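Local coordinates for Bcl10-interacting CARD protein (Homo sapiens, PDB 4FH0) that inhibits the effects of BCL10-induced NF-kappa-B activation, associating with BCL10 through contacts between their caspase recruitment domains, at residues L34-Y39 with Y82-I87. The protein carries 2 engineered substitutions. Residues are numbered along the deposited sequence; the frame is centred on the assembly and turned at random.
Sequences LQLNRY and YRALYI
With CG anti to the backbone N (chi1 -165°), Q35 lays CG against A84, and the bend at chi2 (65°) turns CD toward I87. CG rests on the methyl of A84, with Q35 CG 3.8 Å from A84 CB. Alanine suits this buried place: its short side chain lets the backbones come close, Q35 CA lying 6.1 Å from A84 CA. From the flank, L36 adds an apolar touch, its CD2 4.4 Å from A84 CB. The side chain of I87 crosses that of Q35 at about a right angle, with I87 CD1 4.0 Å from Q35 CD. The same methyl lies over the centre of one face of the R83 guanidinium. R83 runs extended as far as NE, and its NH1 lies 4.1 Å from Q35 NE2, too far for a hydrogen bond; the amide and guanidinium planes are nearly perpendicular (88°). Glutamine thus serves both needs at this partly exposed position: methylenes for the alanine, and an amide whose OE1 is hydrogen-bonded to H88. An alanine in place of Q35 would probably keep only the CB touch on A84, open a gap beside I87 and leave H88 without this acceptor. The contact joins the C-terminal part of helix 26-37 to helix 75-88 within the helical CARD; A84 and L85 also touch I32 of helix 26-37, and L85 reaches L18 of helix 7-18.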
loop_
_atom_site.group_PDB
_atom_site.type_symbol
_atom_site.label_atom_id
_atom_site.label_comp_id
_atom_site.label_asym_id
_atom_site.label_seq_id
_atom_site.Cartn_x
_atom_site.Cartn_y
_atom_site.Cartn_z
ATOM N N LEU A 34 1.357 5.839 -7.077
ATOM C CA LEU A 34 2.056 6.119 -8.328
ATOM C C LEU A 34 3.138 5.087 -8.622
ATOM O O LEU A 34 3.279 4.634 -9.752
ATOM C CB LEU A 34 2.619 7.515 -8.322
ATOM C CG LEU A 34 1.487 8.529 -8.480
ATOM C CD1 LEU A 34 2.062 9.910 -8.406
ATOM C CD2 LEU A 34 0.748 8.324 -9.790
ATOM N N GLN A 35 3.867 4.686 -7.597
ATOM C CA GLN A 35 4.880 3.655 -7.737
ATOM C C GLN A 35 4.275 2.345 -8.250
ATOM O O GLN A 35 4.880 1.650 -9.054
ATOM C CB GLN A 35 5.539 3.412 -6.385
ATOM C CG GLN A 35 6.804 2.646 -6.471
ATOM C CD GLN A 35 7.843 3.446 -7.215
ATOM O OE1 GLN A 35 7.989 4.656 -7.010
ATOM N NE2 GLN A 35 8.537 2.794 -8.093
ATOM N N LEU A 36 3.070 2.031 -7.779
ATOM C CA LEU A 36 2.392 0.809 -8.166
ATOM C C LEU A 36 1.669 0.928 -9.520
ATOM O O LEU A 36 1.176 -0.070 -10.043
ATOM C CB LEU A 36 1.385 0.430 -7.099
ATOM C CG LEU A 36 1.954 0.095 -5.736
ATOM C CD1 LEU A 36 0.820 -0.079 -4.710
ATOM C CD2 LEU A 36 2.832 -1.158 -5.836
ATOM N N ASN A 37 1.605 2.136 -10.082
ATOM C CA ASN A 37 0.892 2.370 -11.335
ATOM C C ASN A 37 1.792 2.638 -12.539
ATOM O O ASN A 37 1.486 2.210 -13.650
ATOM C CB ASN A 37 -0.055 3.564 -11.150
ATOM C CG ASN A 37 -0.612 4.081 -12.457
ATOM O OD1 ASN A 37 -0.186 5.113 -12.943
ATOM N ND2 ASN A 37 -1.578 3.378 -13.022
ATOM N N ARG A 38 2.917 3.306 -12.311
ATOM C CA ARG A 38 3.675 3.886 -13.415
ATOM C C ARG A 38 4.767 3.023 -14.012
ATOM O O ARG A 38 5.331 3.399 -15.055
ATOM C CB ARG A 38 4.287 5.214 -12.982
ATOM C CG ARG A 38 3.286 6.309 -12.786
ATOM C CD ARG A 38 2.769 6.848 -14.092
ATOM N NE ARG A 38 3.801 7.615 -14.781
ATOM C CZ ARG A 38 3.580 8.344 -15.874
ATOM N NH1 ARG A 38 2.382 8.356 -16.436
ATOM N NH2 ARG A 38 4.552 9.046 -16.417
ATOM N N TYR A 39 5.109 1.944 -13.474
ATOM C CA TYR A 39 6.237 1.125 -13.809
ATOM C C TYR A 39 5.858 -0.337 -14.155
ATOM O O TYR A 39 4.785 -0.593 -14.658
ATOM C CB TYR A 39 7.298 1.300 -12.687
ATOM C CG TYR A 39 7.592 2.738 -12.392
ATOM C CD1 TYR A 39 8.242 3.534 -13.279
ATOM C CD2 TYR A 39 7.179 3.319 -11.276
ATOM C CE1 TYR A 39 8.473 4.839 -13.027
ATOM C CE2 TYR A 39 7.413 4.633 -11.025
ATOM C CZ TYR A 39 8.077 5.393 -11.921
ATOM O OH TYR A 39 8.270 6.697 -11.711
ATOM N N TYR A 82 5.585 -3.566 -0.645
ATOM C CA TYR A 82 6.643 -3.363 0.342
ATOM C C TYR A 82 7.790 -2.555 -0.229
ATOM O O TYR A 82 8.377 -1.737 0.472
ATOM C CB TYR A 82 7.135 -4.675 0.935
ATOM C CG TYR A 82 6.213 -5.151 2.042
ATOM C CD1 TYR A 82 5.181 -6.036 1.794
ATOM C CD2 TYR A 82 6.358 -4.684 3.332
ATOM C CE1 TYR A 82 4.331 -6.439 2.810
ATOM C CE2 TYR A 82 5.522 -5.100 4.355
ATOM C CZ TYR A 82 4.503 -5.962 4.096
ATOM O OH TYR A 82 3.632 -6.357 5.100
ATOM N N ARG A 83 8.121 -2.769 -1.494
ATOM C CA ARG A 83 9.160 -1.962 -2.100
ATOM C C ARG A 83 8.721 -0.500 -2.178
ATOM O O ARG A 83 9.487 0.410 -1.862
ATOM C CB ARG A 83 9.542 -2.481 -3.482
ATOM C CG ARG A 83 10.552 -1.529 -4.153
ATOM C CD ARG A 83 11.295 -2.200 -5.279
ATOM N NE ARG A 83 12.013 -1.255 -6.144
ATOM C CZ ARG A 83 11.470 -0.675 -7.211
ATOM N NH1 ARG A 83 10.206 -0.929 -7.534
ATOM N NH2 ARG A 83 12.177 0.150 -7.961
ATOM N N ALA A 84 7.475 -0.256 -2.563
ATOM C CA ALA A 84 6.965 1.108 -2.654
ATOM C C ALA A 84 6.951 1.790 -1.291
ATOM O O ALA A 84 7.221 2.994 -1.158
ATOM C CB ALA A 84 5.553 1.099 -3.269
ATOM N N LEU A 85 6.607 1.026 -0.263
ATOM C CA LEU A 85 6.617 1.533 1.103
ATOM C C LEU A 85 8.027 1.898 1.553
ATOM O O LEU A 85 8.244 2.918 2.203
ATOM C CB LEU A 85 6.012 0.493 2.045
ATOM C CG LEU A 85 5.702 0.936 3.463
ATOM C CD1 LEU A 85 4.496 1.852 3.510
ATOM C CD2 LEU A 85 5.495 -0.291 4.358
ATOM N N TYR A 86 9.004 1.060 1.228
ATOM C CA TYR A 86 10.400 1.409 1.493
ATOM C C TYR A 86 10.774 2.721 0.822
ATOM O O TYR A 86 11.383 3.607 1.438
ATOM C CB TYR A 86 11.364 0.315 1.010
ATOM C CG TYR A 86 12.791 0.820 0.936
ATOM C CD1 TYR A 86 13.538 1.007 2.070
ATOM C CD2 TYR A 86 13.362 1.131 -0.280
ATOM C CE1 TYR A 86 14.820 1.501 2.002
ATOM C CE2 TYR A 86 14.650 1.623 -0.368
ATOM C CZ TYR A 86 15.372 1.808 0.778
ATOM O OH TYR A 86 16.658 2.284 0.730
ATOM N N ILE A 87 10.411 2.871 -0.438
ATOM C CA ILE A 87 10.802 4.086 -1.180
ATOM C C ILE A 87 10.174 5.351 -0.586
ATOM O O ILE A 87 10.870 6.362 -0.403
ATOM C CB ILE A 87 10.433 3.986 -2.686
ATOM C CG1 ILE A 87 11.229 2.853 -3.329
ATOM C CG2 ILE A 87 10.669 5.334 -3.402
ATOM C CD1 ILE A 87 10.757 2.499 -4.706
#